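Local coordinates for HRDC domain-containing protein (Bifidobacterium adolescentis ATCC 15703, PDB 3CYM), which is uncharacterised but probably acts as a 3'-5' exonuclease of the ribonuclease D type, binding nucleic acid and trimming it from the 3' end, at residues W84-F87 against N88-V91; W195-E198 against E199-A203; L71-P74 against Q75-A78. One frame throughout, in Å; residues are numbered along the deposited sequence. Where two conformers were deposited one is given.

All three contacts are local, within or at the start of a helix, and each mixes core with surface. In contact 1 F87 and V91 are buried and R89 exposed; contact 2 has A196, E199 and F200 buried but D201 exposed; contact 3 has L72, D73, P74 and L77 buried, A78 exposed. Contacts 3 and 1 lie in successive helices of the exonuclease region and touch, CH2 of W84 4.0 Å from CG of L72; contact 2 sits apart on helix 193-207. Contact 1 has a greasy face and a charged, watery one; contact 2 sets a ring against a carbonyl and adds an amide-carboxylate bond; contact 3 relies on an aspartate cap where strand meets helix.

Contact 1 (W84-F87 against N88-V91); sequences WNDF and NRAV
F87 and V91 meet one helical turn apart on the buried face of helix 84-91. Methyl CG2 of V91 sits over one face of the phenyl ring, toward its rim, 4.1 Å from the centroid of F87, a CH-pi contact whose nearest ring atom is CE2. With CG swung anti to the backbone N (chi1 -172°), F87 puts its ring beside its own carbonyl carbon, where V91 CG2 can come over it. Beneath the pair, V91 N bonds to F87 O at 3.0 Å. The hydrophobic patch continues outward: F87 meets the ring of F62, and both F87 and V91 pack on L34 of helix 24-35 and L41 of strand 40-47.

N88 lies near the preceding turn, its ND2 3.4 Å from W84 O but at a poor angle for a bond. Its amide is instead held at both ends by the backbone beyond helix 101-111: OD1 accepts from E114 N, and ND2 donates to G112 O. This double grip fixes which way round the amide sits. The backbone bond from N88 N to W84 O is weak.

On the solvent side D86 and R89 run side by side, pointing the same way. NH2 of R89 reaches OD1 of D86 at 3.5 Å, a long and weak salt bridge, although the N-H...O line is fairly straight (164°). The carboxylate comes to the edge of the guanidinium, with the two planes nearly perpendicular. One water bridges the two, donating to D86 OD1 at 2.7 Å and accepting from R89 NE.

The pattern is that of an amphipathic helix, apolar at i and i+4 where it lies against the sheet and helix 24-35 of the exonuclease domain, with an i to i+3 ion pair at its surface.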
loop_
_atom_site.group_PDB
_atom_site.type_symbol
_atom_site.label_atom_id
_atom_site.label_comp_id
_atom_site.label_asym_id
_atom_site.label_seq_id
_atom_site.Cartn_x
_atom_site.Cartn_y
_atom_site.Cartn_z
ATOM N N TRP A 84 20.521 -10.538 6.252
ATOM C CA TRP A 84 20.187 -9.310 5.531
ATOM C C TRP A 84 21.033 -8.113 5.977
ATOM O O TRP A 84 21.008 -7.058 5.338
ATOM C CB TRP A 84 18.679 -8.998 5.596
ATOM C CG TRP A 84 17.872 -9.746 4.554
ATOM C CD1 TRP A 84 17.040 -10.811 4.767
ATOM C CD2 TRP A 84 17.850 -9.498 3.137
ATOM N NE1 TRP A 84 16.496 -11.235 3.577
ATOM C CE2 TRP A 84 16.975 -10.448 2.560
ATOM C CE3 TRP A 84 18.478 -8.560 2.301
ATOM C CZ2 TRP A 84 16.710 -10.489 1.179
ATOM C CZ3 TRP A 84 18.219 -8.604 0.929
ATOM C CH2 TRP A 84 17.338 -9.565 0.384
ATOM N N ASN A 85 21.782 -8.300 7.069
ATOM C CA ASN A 85 22.698 -7.278 7.566
ATOM C C ASN A 85 23.943 -7.175 6.683
ATOM O O ASN A 85 24.602 -6.139 6.652
ATOM C CB ASN A 85 23.080 -7.540 9.031
ATOM C CG ASN A 85 22.003 -7.087 10.025
ATOM O OD1 ASN A 85 22.315 -6.449 11.031
ATOM N ND2 ASN A 85 20.741 -7.425 9.756
ATOM N N ASP A 86 24.249 -8.252 5.956
ATOM C CA ASP A 86 25.326 -8.247 4.963
ATOM C C ASP A 86 24.966 -7.278 3.847
ATOM O O ASP A 86 25.822 -6.550 3.348
ATOM C CB ASP A 86 25.530 -9.634 4.353
ATOM C CG ASP A 86 25.941 -10.679 5.372
ATOM O OD1 ASP A 86 26.392 -10.311 6.481
ATOM O OD2 ASP A 86 25.808 -11.880 5.053
ATOM N N PHE A 87 23.688 -7.287 3.475
ATOM C CA PHE A 87 23.128 -6.393 2.474
ATOM C C PHE A 87 23.276 -4.918 2.850
ATOM O O PHE A 87 23.706 -4.116 2.033
ATOM C CB PHE A 87 21.650 -6.734 2.237
ATOM C CG PHE A 87 21.049 -6.005 1.089
ATOM C CD1 PHE A 87 21.081 -6.552 -0.177
ATOM C CD2 PHE A 87 20.461 -4.756 1.266
ATOM C CE1 PHE A 87 20.536 -5.870 -1.241
ATOM C CE2 PHE A 87 19.923 -4.066 0.202
ATOM C CZ PHE A 87 19.970 -4.617 -1.052
ATOM N N ASN A 88 22.908 -4.574 4.081
ATOM C CA ASN A 88 23.008 -3.209 4.594
ATOM C C ASN A 88 24.435 -2.673 4.612
ATOM O O ASN A 88 24.676 -1.491 4.331
ATOM C CB ASN A 88 22.458 -3.148 6.017
ATOM C CG ASN A 88 20.989 -3.445 6.086
ATOM O OD1 ASN A 88 20.213 -3.029 5.222
ATOM N ND2 ASN A 88 20.586 -4.156 7.130
ATOM N N ARG A 89 25.367 -3.553 4.967
ATOM C CA ARG A 89 26.784 -3.212 5.027
ATOM C C ARG A 89 27.348 -3.029 3.627
ATOM O O ARG A 89 28.175 -2.145 3.394
ATOM C CB ARG A 89 27.558 -4.278 5.813
ATOM C CG ARG A 89 27.140 -4.339 7.296
ATOM C CD ARG A 89 28.061 -5.178 8.169
ATOM N NE ARG A 89 28.171 -6.557 7.709
ATOM C CZ ARG A 89 29.266 -7.083 7.170
ATOM N NH1 ARG A 89 30.361 -6.344 7.031
ATOM N NH2 ARG A 89 29.264 -8.349 6.775
ATOM N N ALA A 90 26.865 -3.849 2.699
ATOM C CA ALA A 90 27.237 -3.748 1.291
ATOM C C ALA A 90 26.760 -2.442 0.636
ATOM O O ALA A 90 27.464 -1.860 -0.190
ATOM C CB ALA A 90 26.696 -4.940 0.539
ATOM N N VAL A 91 25.572 -1.985 1.017
ATOM C CA VAL A 91 24.921 -0.827 0.389
ATOM C C VAL A 91 25.277 0.480 1.120
ATOM O O VAL A 91 25.482 1.540 0.497
ATOM C CB VAL A 91 23.373 -1.058 0.319
ATOM C CG1 VAL A 91 22.603 0.217 -0.006
ATOM C CG2 VAL A 91 23.042 -2.151 -0.696
HETATM O O HOH W 1 26.346 -8.697 8.596
#

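Contact 2 (W195-E198 against E199-A203); sequences WAQE and EFDYA
Q197 O takes two N-H groups from the next turn: D201 N gives a virtually straight bond of 2.9 Å (178°), while F200 N adds a weak second one at 3.1 Å. The same F200 N also bonds to A196 O. That carbonyl oxygen lies under the centre of the F200 ring, 3.1 Å from its plane, and CB of A196 touches the far end of the ring at CZ, 3.8 Å away. F200 lies back over the preceding turn because its CG is anti to its own carbonyl carbon (chi1 -57°). At the ring's edge OE1 of Q197 stands 3.7 Å from CD2 of F200, the amide turned steeply to the phenyl.

The other end of that amide is engaged too: NE2 of Q197 donates to D201 OD1 at 3.0 Å, coming from above the carboxylate plane. On another side of the helix, E199 holds R417 and W419 with its carboxylate, E198 bonds to W419 N, and W195 stacks on the W419 ring. Side-chain bonds from i to i+4, as between Q197 and D201, are typical of a helix surface; here helix 193-207 also joins helix 121-127 to the C-terminal helix 418-433.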
loop_
_atom_site.group_PDB
_atom_site.type_symbol
_atom_site.label_atom_id
_atom_site.label_comp_id
_atom_site.label_asym_id
_atom_site.label_seq_id
_atom_site.Cartn_x
_atom_site.Cartn_y
_atom_site.Cartn_z
ATOM N N TRP A 195 11.539 20.604 -1.492
ATOM C CA TRP A 195 10.202 20.078 -1.222
ATOM C C TRP A 195 10.274 18.569 -1.356
ATOM O O TRP A 195 9.826 17.849 -0.466
ATOM C CB TRP A 195 9.196 20.577 -2.254
ATOM C CG TRP A 195 8.836 22.027 -2.232
ATOM C CD1 TRP A 195 9.438 23.033 -1.534
ATOM C CD2 TRP A 195 7.791 22.633 -2.995
ATOM N NE1 TRP A 195 8.822 24.227 -1.805
ATOM C CE2 TRP A 195 7.804 24.010 -2.699
ATOM C CE3 TRP A 195 6.838 22.140 -3.903
ATOM C CZ2 TRP A 195 6.898 24.909 -3.275
ATOM C CZ3 TRP A 195 5.931 23.030 -4.466
ATOM C CH2 TRP A 195 5.972 24.398 -4.154
ATOM N N ALA A 196 10.851 18.117 -2.475
ATOM C CA ALA A 196 11.103 16.700 -2.748
ATOM C C ALA A 196 11.850 16.023 -1.601
ATOM O O ALA A 196 11.345 15.053 -1.025
ATOM C CB ALA A 196 11.848 16.529 -4.057
ATOM N N GLN A 197 13.016 16.567 -1.247
ATOM C CA GLN A 197 13.817 16.032 -0.146
ATOM C C GLN A 197 13.044 15.863 1.175
ATOM O O GLN A 197 13.130 14.800 1.802
ATOM C CB GLN A 197 15.092 16.866 0.052
ATOM C CG GLN A 197 16.175 16.187 0.895
ATOM C CD GLN A 197 16.385 14.723 0.514
ATOM O OE1 GLN A 197 16.654 14.397 -0.645
ATOM N NE2 GLN A 197 16.265 13.840 1.494
ATOM N N GLU A 198 12.269 16.882 1.565
ATOM C CA GLU A 198 11.407 16.826 2.768
ATOM C C GLU A 198 10.331 15.738 2.684
ATOM O O GLU A 198 9.961 15.130 3.700
ATOM C CB GLU A 198 10.714 18.171 3.008
ATOM C CG GLU A 198 11.590 19.264 3.596
ATOM C CD GLU A 198 10.790 20.468 4.082
ATOM O OE1 GLU A 198 11.292 21.605 3.955
ATOM O OE2 GLU A 198 9.665 20.285 4.595
ATOM N N GLU A 199 9.818 15.511 1.474
ATOM C CA GLU A 199 8.816 14.487 1.259
ATOM C C GLU A 199 9.437 13.103 1.311
ATOM O O GLU A 199 8.771 12.148 1.707
ATOM C CB GLU A 199 8.079 14.695 -0.062
ATOM C CG GLU A 199 7.157 15.900 -0.103
ATOM C CD GLU A 199 6.091 15.862 0.965
ATOM O OE1 GLU A 199 6.145 16.724 1.869
ATOM O OE2 GLU A 199 5.209 14.976 0.909
ATOM N N PHE A 200 10.713 13.002 0.930
ATOM C CA PHE A 200 11.448 11.733 1.007
ATOM C C PHE A 200 11.783 11.383 2.462
ATOM O O PHE A 200 11.548 10.248 2.921
ATOM C CB PHE A 200 12.747 11.789 0.197
ATOM C CG PHE A 200 12.563 12.139 -1.251
ATOM C CD1 PHE A 200 11.382 11.842 -1.929
ATOM C CD2 PHE A 200 13.604 12.745 -1.953
ATOM C CE1 PHE A 200 11.236 12.172 -3.263
ATOM C CE2 PHE A 200 13.470 13.068 -3.284
ATOM C CZ PHE A 200 12.292 12.781 -3.948
ATOM N N ASP A 201 12.348 12.363 3.170
ATOM C CA ASP A 201 12.615 12.266 4.602
ATOM C C ASP A 201 11.416 11.732 5.392
ATOM O O ASP A 201 11.560 10.822 6.202
ATOM C CB ASP A 201 12.994 13.641 5.155
ATOM C CG ASP A 201 14.385 14.088 4.741
ATOM O OD1 ASP A 201 15.165 13.269 4.217
ATOM O OD2 ASP A 201 14.699 15.274 4.961
ATOM N N TYR A 202 10.244 12.311 5.134
ATOM C CA TYR A 202 8.995 11.955 5.800
ATOM C C TYR A 202 8.480 10.558 5.422
ATOM O O TYR A 202 7.992 9.818 6.287
ATOM C CB TYR A 202 7.940 13.020 5.485
ATOM C CG TYR A 202 6.532 12.695 5.941
ATOM C CD1 TYR A 202 6.160 12.832 7.278
ATOM C CD2 TYR A 202 5.558 12.283 5.023
ATOM C CE1 TYR A 202 4.859 12.550 7.689
ATOM C CE2 TYR A 202 4.260 11.996 5.424
ATOM C CZ TYR A 202 3.919 12.133 6.753
ATOM O OH TYR A 202 2.636 11.852 7.148
ATOM N N ALA A 203 8.570 10.218 4.136
ATOM C CA ALA A 203 8.152 8.902 3.631
ATOM C C ALA A 203 8.990 7.771 4.223
ATOM O O ALA A 203 8.468 6.700 4.531
ATOM C CB ALA A 203 8.230 8.870 2.125
#

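Contact 3 (L71-P74 against Q75-A78); sequences LLDP and QALA
D73 is the N-cap of helix 74-79, where strand 68-72 of the exonuclease sheet ends: its OD1 accepts from A76 N at 3.3 Å, the N-H pointing almost directly at it (177°). The donor lies well above the carboxylate plane. Having CG anti to the N of D73 (chi1 -176°) carries the carboxylate forward to the first turn, where OD2 touches CB of A76. The backbone oxygen of D73 receives L77 N at 3.0 Å, and P74 starts the helix, its O accepting from A78 N. Across the strand-to-helix corner two leucines meet through their methyls, CD1 of L72 lying 3.8 Å from CD1 of L77.

One shell out, both leucines pack on F27 of helix 24-35, and R159 forms a salt bridge with OD2 of D73, steadying the cap from the loop side. An asparagine here would probably leave R159 without its charged mate. Q75 folds back beside the proline ring, OE1 standing 3.5 Å from P74 CD, while its NE2 is tied to OE2 of E56 and to the backbone O of D57.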
loop_
_atom_site.group_PDB
_atom_site.type_symbol
_atom_site.label_atom_id
_atom_site.label_comp_id
_atom_site.label_asym_id
_atom_site.label_seq_id
_atom_site.Cartn_x
_atom_site.Cartn_y
_atom_site.Cartn_z
ATOM N N LEU A 71 17.437 -10.444 -8.388
ATOM C CA LEU A 71 16.089 -10.862 -8.010
ATOM C C LEU A 71 16.205 -11.846 -6.858
ATOM O O LEU A 71 16.609 -12.983 -7.053
ATOM C CB LEU A 71 15.341 -11.506 -9.192
ATOM C CG LEU A 71 15.269 -10.757 -10.526
ATOM C CD1 LEU A 71 14.357 -11.477 -11.469
ATOM C CD2 LEU A 71 14.768 -9.355 -10.330
ATOM N N LEU A 72 15.857 -11.405 -5.656
ATOM C CA LEU A 72 16.176 -12.165 -4.461
ATOM C C LEU A 72 14.923 -12.829 -3.908
ATOM O O LEU A 72 13.922 -12.160 -3.656
ATOM C CB LEU A 72 16.825 -11.268 -3.393
ATOM C CG LEU A 72 18.193 -10.531 -3.453
ATOM C CD1 LEU A 72 19.398 -11.421 -3.272
ATOM C CD2 LEU A 72 18.412 -9.641 -4.658
ATOM N N ASP A 73 14.993 -14.147 -3.731
ATOM C CA ASP A 73 13.916 -14.954 -3.153
ATOM C C ASP A 73 14.031 -14.925 -1.627
ATOM O O ASP A 73 14.857 -15.643 -1.084
ATOM C CB ASP A 73 14.066 -16.399 -3.670
ATOM C CG ASP A 73 12.936 -17.350 -3.222
ATOM O OD1 ASP A 73 12.176 -17.071 -2.271
ATOM O OD2 ASP A 73 12.826 -18.430 -3.845
ATOM N N PRO A 74 13.187 -14.121 -0.934
ATOM C CA PRO A 74 13.321 -13.956 0.522
ATOM C C PRO A 74 13.138 -15.251 1.329
ATOM O O PRO A 74 13.895 -15.495 2.267
ATOM C CB PRO A 74 12.213 -12.946 0.871
ATOM C CG PRO A 74 11.889 -12.262 -0.418
ATOM C CD PRO A 74 12.053 -13.330 -1.453
ATOM N N GLN A 75 12.163 -16.068 0.937
ATOM C CA GLN A 75 11.815 -17.306 1.639
ATOM C C GLN A 75 12.915 -18.358 1.539
ATOM O O GLN A 75 13.301 -18.945 2.544
ATOM C CB GLN A 75 10.483 -17.872 1.123
ATOM C CG GLN A 75 9.251 -17.050 1.517
ATOM C CD GLN A 75 9.116 -15.755 0.726
ATOM O OE1 GLN A 75 9.662 -15.624 -0.372
ATOM N NE2 GLN A 75 8.391 -14.791 1.282
ATOM N N ALA A 76 13.427 -18.571 0.327
ATOM C CA ALA A 76 14.574 -19.450 0.110
ATOM C C ALA A 76 15.830 -18.965 0.836
ATOM O O ALA A 76 16.579 -19.776 1.369
ATOM C CB ALA A 76 14.853 -19.611 -1.369
ATOM N N LEU A 77 16.047 -17.651 0.862
ATOM C CA LEU A 77 17.239 -17.080 1.490
ATOM C C LEU A 77 17.169 -17.105 3.010
ATOM O O LEU A 77 18.195 -17.232 3.668
ATOM C CB LEU A 77 17.518 -15.655 0.989
ATOM C CG LEU A 77 17.950 -15.449 -0.469
ATOM C CD1 LEU A 77 18.015 -13.960 -0.809
ATOM C CD2 LEU A 77 19.267 -16.139 -0.783
ATOM N N ALA A 78 15.966 -16.982 3.563
ATOM C CA ALA A 78 15.752 -17.196 4.997
ATOM C C ALA A 78 16.052 -18.650 5.405
ATOM O O ALA A 78 16.670 -18.895 6.444
ATOM C CB ALA A 78 14.334 -16.804 5.395
#